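Local coordinates for protein involved in catabolism of external DNA (Legionella pneumophila subsp. pneumophila, PDB 2OO3) that probably methylates the N6 atom of one adenine of 23S ribosomal RNA, with S-adenosyl-L-methionine as methyl donor, at residues A15-H20 against L81-V86; I21-L26 against L162-P167; K88-N93 against S102-I107. All blocks are in the same frame, centred on the assembly; numbering follows the deposited sequence.

Contact 1 of 3, residues A15-H20 against L81-V86; sequences ADVIKH and LEYISV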
loop_
_atom_site.group_PDB
_atom_site.type_symbol
_atom_site.label_atom_id
_atom_site.label_comp_id
_atom_site.label_asym_id
_atom_site.label_seq_id
_atom_site.Cartn_x
_atom_site.Cartn_y
_atom_site.Cartn_z
ATOM N N ALA A 15 9.171 -3.618 -2.266
ATOM C CA ALA A 15 7.842 -3.158 -2.670
ATOM C C ALA A 15 6.927 -2.985 -1.479
ATOM O O ALA A 15 6.167 -2.011 -1.413
ATOM C CB ALA A 15 7.220 -4.147 -3.635
ATOM N N ASP A 16 6.976 -3.938 -0.544
ATOM C CA ASP A 16 6.280 -3.770 0.741
ATOM C C ASP A 16 6.707 -2.498 1.445
ATOM O O ASP A 16 5.898 -1.780 1.993
ATOM C CB ASP A 16 6.528 -4.962 1.664
ATOM C CG ASP A 16 5.473 -6.071 1.489
ATOM O OD1 ASP A 16 4.551 -5.911 0.647
ATOM O OD2 ASP A 16 5.577 -7.102 2.210
ATOM N N VAL A 17 8.002 -2.218 1.449
ATOM C CA VAL A 17 8.484 -1.055 2.175
ATOM C C VAL A 17 7.860 0.228 1.620
ATOM O O VAL A 17 7.240 1.019 2.375
ATOM C CB VAL A 17 10.035 -0.959 2.163
ATOM C CG1 VAL A 17 10.490 0.392 2.787
ATOM C CG2 VAL A 17 10.629 -2.123 2.938
ATOM N N ILE A 18 7.979 0.438 0.301
ATOM C CA ILE A 18 7.414 1.666 -0.249
ATOM C C ILE A 18 5.879 1.708 -0.163
ATOM O O ILE A 18 5.272 2.752 0.150
ATOM C CB ILE A 18 7.925 2.020 -1.668
ATOM C CG1 ILE A 18 7.271 3.344 -2.157
ATOM C CG2 ILE A 18 7.604 0.929 -2.668
ATOM C CD1 ILE A 18 7.561 4.616 -1.253
ATOM N N LYS A 19 5.238 0.580 -0.406
ATOM C CA LYS A 19 3.774 0.528 -0.306
ATOM C C LYS A 19 3.278 0.837 1.124
ATOM O O LYS A 19 2.301 1.592 1.326
ATOM C CB LYS A 19 3.287 -0.822 -0.860
ATOM C CG LYS A 19 2.231 -1.538 -0.104
ATOM C CD LYS A 19 1.895 -2.948 -0.676
ATOM C CE LYS A 19 3.072 -3.650 -1.351
ATOM N NZ LYS A 19 2.708 -5.041 -1.753
ATOM N N HIS A 20 3.942 0.271 2.123
ATOM C CA HIS A 20 3.476 0.441 3.500
ATOM C C HIS A 20 3.804 1.814 4.085
ATOM O O HIS A 20 3.016 2.354 4.832
ATOM C CB HIS A 20 3.985 -0.687 4.390
ATOM C CG HIS A 20 3.353 -2.018 4.080
ATOM N ND1 HIS A 20 4.005 -3.216 4.285
ATOM C CD2 HIS A 20 2.120 -2.338 3.602
ATOM C CE1 HIS A 20 3.204 -4.217 3.957
ATOM N NE2 HIS A 20 2.059 -3.712 3.531
ATOM N N LEU A 81 8.589 7.615 10.928
ATOM C CA LEU A 81 8.234 7.290 12.309
ATOM C C LEU A 81 7.073 6.335 12.451
ATOM O O LEU A 81 7.174 5.392 13.206
ATOM C CB LEU A 81 7.962 8.560 13.155
ATOM C CG LEU A 81 9.204 9.399 13.460
ATOM C CD1 LEU A 81 8.740 10.771 14.051
ATOM C CD2 LEU A 81 10.094 8.654 14.419
ATOM N N GLU A 82 5.971 6.593 11.766
ATOM C CA GLU A 82 4.749 5.775 12.004
ATOM C C GLU A 82 5.006 4.356 11.521
ATOM O O GLU A 82 4.654 3.379 12.182
ATOM C CB GLU A 82 3.544 6.372 11.277
ATOM C CG GLU A 82 3.021 7.701 11.900
ATOM C CD GLU A 82 3.695 8.987 11.318
ATOM O OE1 GLU A 82 4.825 8.950 10.765
ATOM O OE2 GLU A 82 3.064 10.062 11.424
ATOM N N TYR A 83 5.675 4.255 10.377
ATOM C CA TYR A 83 6.022 2.955 9.800
ATOM C C TYR A 83 6.886 2.137 10.750
ATOM O O TYR A 83 6.574 0.993 11.058
ATOM C CB TYR A 83 6.771 3.176 8.468
ATOM C CG TYR A 83 7.225 1.909 7.739
ATOM C CD1 TYR A 83 6.283 0.988 7.229
ATOM C CD2 TYR A 83 8.568 1.664 7.519
ATOM C CE1 TYR A 83 6.686 -0.160 6.548
ATOM C CE2 TYR A 83 8.987 0.510 6.841
ATOM C CZ TYR A 83 8.043 -0.383 6.335
ATOM O OH TYR A 83 8.459 -1.520 5.653
ATOM N N ILE A 84 8.005 2.711 11.165
ATOM C CA ILE A 84 8.892 2.070 12.113
ATOM C C ILE A 84 8.209 1.687 13.424
ATOM O O ILE A 84 8.484 0.627 13.972
ATOM C CB ILE A 84 10.183 2.946 12.364
ATOM C CG1 ILE A 84 11.023 3.054 11.061
ATOM C CG2 ILE A 84 11.079 2.360 13.489
ATOM C CD1 ILE A 84 11.565 1.705 10.509
ATOM N N SER A 85 7.365 2.564 13.963
ATOM C CA SER A 85 6.763 2.294 15.278
ATOM C C SER A 85 5.911 1.033 15.214
ATOM O O SER A 85 5.895 0.268 16.166
ATOM C CB SER A 85 5.917 3.459 15.801
ATOM O OG SER A 85 4.724 3.537 15.067
ATOM N N VAL A 86 5.222 0.806 14.091
ATOM C CA VAL A 86 4.412 -0.422 13.964
ATOM C C VAL A 86 5.289 -1.696 13.902
ATOM O O VAL A 86 4.952 -2.748 14.496
ATOM C CB VAL A 86 3.444 -0.342 12.747
ATOM C CG1 VAL A 86 2.680 -1.645 12.550
ATOM C CG2 VAL A 86 2.471 0.797 12.928
#
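Tyr83 reaches from helix 81-90 to the flank of helix 14-30, where its ring and hydroxyl lie against Val17 and His20. The tyrosine carries more than half of the roughly 155 Å² buried here. With CG anti to its backbone N (chi1 179°), its ring extends straight off its own helix, and it alone bridges two short axes that pass 11.2 Å apart at 122°. One ring flank leans on His20, whose CB lies 3.5 Å from Tyr83 CE1; the approach is oblique to the ring plane. The imidazole turns away from this point of contact. Further out, the phenol oxygen meets Val17 beside the backbone: Tyr83 OH is 3.5 Å from Val17 CA and equally 3.5 Å from Val17 CG2, while Val17 CG1 stands 4.3 Å from Tyr83 CE2. The valine branches and the tyrosine side chain cross at about a right angle.

No hydrogen bond joins the two segments, although polar groups are buried close by. The polar ends meet at Tyr99, whose hydroxyl is hydrogen-bonded to both Tyr83 OH and His20 ND1. Tyr83 thus stands one hydrogen-bonded step behind a histidine predicted to bind S-adenosyl-L-methionine. On the same helical turn, Lys19 NZ forms a salt bridge with Asp16 OD1 at 3.1 Å, and it also bridges to Asp166, the predicted proton acceptor.

Phe105 of helix 102-109 lies against both partners, its ring nearly parallel to that of Tyr83 and also meeting the imidazole of His20. Helix 249-263 packs on Val17 and Ile18, so helix 14-30 is held between it and helices 81-90 and 102-109.

Contact 2 of 3, residues I21-L26 against L162-P167; sequences ITLTRL and LIFIDP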
loop_
_atom_site.group_PDB
_atom_site.type_symbol
_atom_site.label_atom_id
_atom_site.label_comp_id
_atom_site.label_asym_id
_atom_site.label_seq_id
_atom_site.Cartn_x
_atom_site.Cartn_y
_atom_site.Cartn_z
ATOM N N ILE A 21 4.946 2.393 3.719
ATOM C CA ILE A 21 5.232 3.751 4.158
ATOM C C ILE A 21 4.209 4.683 3.535
ATOM O O ILE A 21 3.693 5.583 4.231
ATOM C CB ILE A 21 6.665 4.211 3.761
ATOM C CG1 ILE A 21 7.683 3.299 4.453
ATOM C CG2 ILE A 21 6.873 5.699 4.133
ATOM C CD1 ILE A 21 9.144 3.497 3.967
ATOM N N THR A 22 3.931 4.473 2.234
ATOM C CA THR A 22 2.877 5.229 1.525
ATOM C C THR A 22 1.551 5.140 2.274
ATOM O O THR A 22 0.932 6.159 2.560
ATOM C CB THR A 22 2.716 4.759 0.081
ATOM O OG1 THR A 22 3.950 5.037 -0.621
ATOM C CG2 THR A 22 1.586 5.516 -0.617
ATOM N N LEU A 23 1.120 3.925 2.590
ATOM C CA LEU A 23 -0.083 3.730 3.409
ATOM C C LEU A 23 -0.021 4.543 4.717
ATOM O O LEU A 23 -0.965 5.248 5.048
ATOM C CB LEU A 23 -0.260 2.229 3.717
ATOM C CG LEU A 23 -1.427 1.846 4.635
ATOM C CD1 LEU A 23 -2.797 2.343 4.118
ATOM C CD2 LEU A 23 -1.452 0.302 4.840
ATOM N N THR A 24 1.091 4.463 5.455
ATOM C CA THR A 24 1.177 5.182 6.732
ATOM C C THR A 24 1.003 6.693 6.569
ATOM O O THR A 24 0.392 7.337 7.434
ATOM C CB THR A 24 2.445 4.857 7.576
ATOM O OG1 THR A 24 3.615 5.448 6.993
ATOM C CG2 THR A 24 2.641 3.323 7.768
ATOM N N ARG A 25 1.501 7.249 5.460
ATOM C CA ARG A 25 1.441 8.710 5.241
ATOM C C ARG A 25 0.002 9.075 4.895
ATOM O O ARG A 25 -0.527 10.103 5.362
ATOM C CB ARG A 25 2.409 9.138 4.120
ATOM C CG ARG A 25 3.881 8.791 4.432
ATOM C CD ARG A 25 4.650 9.895 5.177
ATOM N NE ARG A 25 3.894 10.756 6.090
ATOM C CZ ARG A 25 3.925 10.681 7.423
ATOM N NH1 ARG A 25 4.616 9.757 8.056
ATOM N NH2 ARG A 25 3.225 11.525 8.134
ATOM N N LEU A 26 -0.668 8.197 4.137
ATOM C CA LEU A 26 -2.071 8.437 3.775
ATOM C C LEU A 26 -2.955 8.397 5.017
ATOM O O LEU A 26 -3.816 9.254 5.182
ATOM C CB LEU A 26 -2.560 7.428 2.713
ATOM C CG LEU A 26 -1.831 7.568 1.352
ATOM C CD1 LEU A 26 -2.292 6.450 0.451
ATOM C CD2 LEU A 26 -2.127 8.968 0.698
ATOM N N LEU A 162 -10.695 5.680 2.378
ATOM C CA LEU A 162 -9.401 5.284 1.815
ATOM C C LEU A 162 -9.521 3.841 1.276
ATOM O O LEU A 162 -9.875 2.898 2.004
ATOM C CB LEU A 162 -8.313 5.407 2.874
ATOM C CG LEU A 162 -6.958 4.784 2.499
ATOM C CD1 LEU A 162 -6.439 5.357 1.168
ATOM C CD2 LEU A 162 -5.964 4.978 3.654
ATOM N N ILE A 163 -9.285 3.680 -0.024
ATOM C CA ILE A 163 -9.419 2.381 -0.667
ATOM C C ILE A 163 -7.996 1.980 -1.071
ATOM O O ILE A 163 -7.371 2.637 -1.897
ATOM C CB ILE A 163 -10.385 2.443 -1.879
ATOM C CG1 ILE A 163 -11.808 2.913 -1.450
ATOM C CG2 ILE A 163 -10.553 1.067 -2.477
ATOM C CD1 ILE A 163 -12.070 4.434 -1.668
ATOM N N PHE A 164 -7.486 0.939 -0.437
ATOM C CA PHE A 164 -6.095 0.520 -0.591
ATOM C C PHE A 164 -6.099 -0.804 -1.304
ATOM O O PHE A 164 -6.577 -1.799 -0.777
ATOM C CB PHE A 164 -5.393 0.393 0.788
ATOM C CG PHE A 164 -3.909 0.159 0.706
ATOM C CD1 PHE A 164 -3.022 1.206 0.339
ATOM C CD2 PHE A 164 -3.383 -1.080 1.022
ATOM C CE1 PHE A 164 -1.629 0.976 0.273
ATOM C CE2 PHE A 164 -1.990 -1.322 0.945
ATOM C CZ PHE A 164 -1.119 -0.296 0.578
ATOM N N ILE A 165 -5.574 -0.785 -2.531
ATOM C CA ILE A 165 -5.653 -1.915 -3.454
ATOM C C ILE A 165 -4.287 -2.506 -3.741
ATOM O O ILE A 165 -3.444 -1.859 -4.375
ATOM C CB ILE A 165 -6.327 -1.445 -4.771
ATOM C CG1 ILE A 165 -7.706 -0.839 -4.439
ATOM C CG2 ILE A 165 -6.475 -2.618 -5.728
ATOM C CD1 ILE A 165 -8.319 0.011 -5.515
ATOM N N ASP A 166 -4.062 -3.733 -3.266
ATOM C CA ASP A 166 -2.749 -4.368 -3.390
ATOM C C ASP A 166 -2.825 -5.714 -4.124
ATOM O O ASP A 166 -2.631 -6.753 -3.517
ATOM C CB ASP A 166 -2.121 -4.501 -1.995
ATOM C CG ASP A 166 -0.683 -4.995 -2.025
ATOM O OD1 ASP A 166 0.001 -4.904 -3.096
ATOM O OD2 ASP A 166 -0.249 -5.485 -0.951
ATOM N N PRO A 167 -3.070 -5.697 -5.453
ATOM C CA PRO A 167 -3.218 -6.974 -6.184
ATOM C C PRO A 167 -1.910 -7.715 -6.315
ATOM O O PRO A 167 -0.853 -7.083 -6.234
ATOM C CB PRO A 167 -3.713 -6.543 -7.587
ATOM C CG PRO A 167 -4.074 -5.057 -7.450
ATOM C CD PRO A 167 -3.209 -4.531 -6.347
#
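Leu162, the first residue of 162-167, sends its CD2 methyl up to helix 14-30 and into the angle between two leucines. That methyl is 4.1 Å from Leu23 CD1 and 4.3 Å from Leu26 CB, so a single branch spans one helical turn. Ile163 has its side chain on the other side of the sheet, touching Tyr194 of the neighbouring strand 193-200. Phe164 returns to the helix side. Its CG is anti to the backbone N (chi1 -172°), which lifts the ring off the strand and brings it across the Leu23 side chain at about a right angle. The CD1 methyl of Leu23 sits over one ring face in a CH-pi contact, 4.2 Å from the centroid of the Phe164 ring and displaced toward its rim. Nearer the backbone, Leu23 CB comes within 3.9 Å of Phe164 CE1. Beyond Ile165 the strand gives way to a loop at Asp166, the predicted proton acceptor, which is also predicted to bind S-adenosyl-L-methionine. Asp166 and Pro167 lie past the leucine contacts.

The short helix and strand axes run antiparallel at 177°, as when a helix lies along a strand on one face of a Rossmann-like methyltransferase sheet. All four touching side chains are buried and apolar. The contact thus depends on shape and dispersion, with no hydrogen bond to fix its direction, and it packs helix 14-30 on the strand just ahead of the polar end that bears Asp166.

Contact 3 of 3, residues K88-N93 against S102-I107; sequences KQINLN and SPYFAI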
loop_
_atom_site.group_PDB
_atom_site.type_symbol
_atom_site.label_atom_id
_atom_site.label_comp_id
_atom_site.label_asym_id
_atom_site.label_seq_id
_atom_site.Cartn_x
_atom_site.Cartn_y
_atom_site.Cartn_z
ATOM N N LYS A 88 8.267 -1.938 15.167
ATOM C CA LYS A 88 8.759 -2.063 16.551
ATOM C C LYS A 88 7.723 -2.796 17.410
ATOM O O LYS A 88 8.075 -3.705 18.166
ATOM C CB LYS A 88 9.032 -0.669 17.130
ATOM C CG LYS A 88 9.819 -0.687 18.445
ATOM C CD LYS A 88 10.325 0.752 18.821
ATOM C CE LYS A 88 11.415 1.282 17.875
ATOM N NZ LYS A 88 11.794 2.733 18.220
ATOM N N GLN A 89 6.450 -2.408 17.278
ATOM C CA GLN A 89 5.373 -2.915 18.130
ATOM C C GLN A 89 5.166 -4.386 17.949
ATOM O O GLN A 89 5.004 -5.114 18.927
ATOM C CB GLN A 89 4.049 -2.250 17.768
ATOM C CG GLN A 89 2.907 -2.647 18.706
ATOM C CD GLN A 89 1.587 -2.443 18.059
ATOM O OE1 GLN A 89 1.141 -3.274 17.301
ATOM N NE2 GLN A 89 0.966 -1.303 18.322
ATOM N N ILE A 90 5.118 -4.831 16.690
ATOM C CA ILE A 90 4.804 -6.245 16.410
ATOM C C ILE A 90 5.941 -7.203 16.877
ATOM O O ILE A 90 5.695 -8.378 17.199
ATOM C CB ILE A 90 4.408 -6.452 14.893
ATOM C CG1 ILE A 90 3.694 -7.803 14.656
ATOM C CG2 ILE A 90 5.604 -6.338 13.996
ATOM C CD1 ILE A 90 3.004 -7.869 13.252
ATOM N N ASN A 91 7.173 -6.700 16.910
ATOM C CA ASN A 91 8.330 -7.511 17.211
ATOM C C ASN A 91 8.694 -7.461 18.687
ATOM O O ASN A 91 8.665 -6.371 19.273
ATOM C CB ASN A 91 9.520 -7.032 16.389
ATOM C CG ASN A 91 9.488 -7.581 15.011
ATOM O OD1 ASN A 91 9.685 -8.771 14.844
ATOM N ND2 ASN A 91 9.188 -6.739 14.008
ATOM N N LEU A 92 9.073 -8.602 19.276
ATOM C CA LEU A 92 9.300 -8.639 20.735
ATOM C C LEU A 92 10.527 -7.847 21.153
ATOM O O LEU A 92 10.550 -7.199 22.228
ATOM C CB LEU A 92 9.413 -10.080 21.257
ATOM C CG LEU A 92 8.133 -10.911 21.284
ATOM C CD1 LEU A 92 8.364 -12.244 22.052
ATOM C CD2 LEU A 92 6.924 -10.123 21.837
ATOM N N ASN A 93 11.546 -7.901 20.314
ATOM C CA ASN A 93 12.760 -7.119 20.561
ATOM C C ASN A 93 13.273 -6.457 19.269
ATOM O O ASN A 93 12.480 -6.161 18.358
ATOM C CB ASN A 93 13.829 -7.998 21.221
ATOM C CG ASN A 93 14.086 -9.261 20.464
ATOM O OD1 ASN A 93 13.818 -9.353 19.268
ATOM N ND2 ASN A 93 14.612 -10.272 21.165
ATOM N N SER A 102 -0.488 -4.790 5.592
ATOM C CA SER A 102 -1.213 -3.534 5.562
ATOM C C SER A 102 -2.357 -3.438 6.590
ATOM O O SER A 102 -2.521 -2.382 7.235
ATOM C CB SER A 102 -1.663 -3.186 4.119
ATOM O OG SER A 102 -2.635 -4.111 3.681
ATOM N N PRO A 103 -3.117 -4.527 6.813
ATOM C CA PRO A 103 -4.164 -4.385 7.857
ATOM C C PRO A 103 -3.608 -4.063 9.262
ATOM O O PRO A 103 -4.237 -3.320 9.984
ATOM C CB PRO A 103 -4.811 -5.790 7.885
ATOM C CG PRO A 103 -4.561 -6.344 6.554
ATOM C CD PRO A 103 -3.152 -5.891 6.228
ATOM N N TYR A 104 -2.441 -4.615 9.612
ATOM C CA TYR A 104 -1.795 -4.339 10.897
ATOM C C TYR A 104 -1.351 -2.877 10.999
ATOM O O TYR A 104 -1.521 -2.245 12.051
ATOM C CB TYR A 104 -0.622 -5.317 11.129
ATOM C CG TYR A 104 -0.181 -5.391 12.572
ATOM C CD1 TYR A 104 -0.672 -6.393 13.420
ATOM C CD2 TYR A 104 0.750 -4.491 13.083
ATOM C CE1 TYR A 104 -0.298 -6.456 14.777
ATOM C CE2 TYR A 104 1.174 -4.576 14.442
ATOM C CZ TYR A 104 0.629 -5.552 15.265
ATOM O OH TYR A 104 1.023 -5.640 16.578
ATOM N N PHE A 105 -0.833 -2.299 9.917
ATOM C CA PHE A 105 -0.613 -0.839 9.912
ATOM C C PHE A 105 -1.915 -0.045 10.116
ATOM O O PHE A 105 -1.967 0.917 10.931
ATOM C CB PHE A 105 0.101 -0.409 8.608
ATOM C CG PHE A 105 1.534 -0.910 8.507
ATOM C CD1 PHE A 105 2.567 -0.274 9.221
ATOM C CD2 PHE A 105 1.849 -1.987 7.698
ATOM C CE1 PHE A 105 3.902 -0.739 9.124
ATOM C CE2 PHE A 105 3.188 -2.451 7.585
ATOM C CZ PHE A 105 4.197 -1.829 8.310
ATOM N N ALA A 106 -2.964 -0.402 9.379
ATOM C CA ALA A 106 -4.211 0.376 9.432
ATOM C C ALA A 106 -4.866 0.359 10.827
ATOM O O ALA A 106 -5.342 1.376 11.345
ATOM C CB ALA A 106 -5.189 -0.101 8.335
ATOM N N ILE A 107 -4.872 -0.812 11.446
ATOM C CA ILE A 107 -5.442 -0.957 12.768
ATOM C C ILE A 107 -4.662 -0.111 13.765
ATOM O O ILE A 107 -5.227 0.432 14.701
ATOM C CB ILE A 107 -5.493 -2.462 13.174
ATOM C CG1 ILE A 107 -6.580 -3.180 12.368
ATOM C CG2 ILE A 107 -5.848 -2.592 14.619
ATOM C CD1 ILE A 107 -6.517 -4.775 12.421
#
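Gln89 and Ile90, at the end of helix 81-90, both close on the ring of Tyr104 from helix 102-109. The contact joins the end of one helix to the helix that starts at Ser102, a residue predicted to bind S-adenosyl-L-methionine. The apolar part belongs to Ile90. Its CD1 methyl stands almost squarely over the middle of the Tyr104 ring, 3.7 Å from the centroid and only 5° off the normal, a well-centred CH-pi contact. Both side chains leave their helices with the gamma carbon anti to the backbone N, CG1 in Ile90 (chi1 -164°) and CG in Tyr104, and the isoleucine continues extended so that its terminal methyl reaches the face. Behind it, Ile90 CB rests 3.8 Å from Tyr104 CE2, so the isoleucine spreads from the ring centre toward the hydroxyl end. Tyr104 also packs against Val86, and Ile90 against Tyr98 and Pro100 of strand 98-100, the link between the two helices.

The polar part is one hydrogen bond, donated by Tyr104 OH to Gln89 OE1. At 2.5 Å between Tyr104 OH and Gln89 OE1 it is very short, perhaps through coordinate error. The glutamine chain is extended beyond CG, which carries the amide out to the phenol, and the amide and ring planes stand 74° apart. At the other end of the amide, Gln89 NE2 donates to Asn108 OD1, one turn further along the helix of Tyr104. Two bonds to helix 102-109 would restrict the rotation of the amide.

The chemistry is therefore mixed: an apolar methyl covers one ring face of Tyr104, while its hydroxyl is used by the exposed Gln89.

In the fold
Contact 2 lies deepest, near the centre of the chain, and is wholly apolar; contact 1 is also buried but brings a tyrosine hydroxyl and a histidine into the contact itself; contact 3 is partly exposed, and it alone has a hydrogen bond between its segments. Contacts 1 and 2 share helix 14-30 and are joined by the salt bridge of Glu82 with Arg25 and by a second salt bridge. Contacts 1 and 3 share helix 81-90 and touch where Val86 packs on Tyr104 and Phe105 lies against Tyr83. Ser102 touches both Leu23 and Phe164, bringing 102-107 onto contact 2. Predicted cofactor residues His20, Ser102 and Asp166 thus come one from each contact.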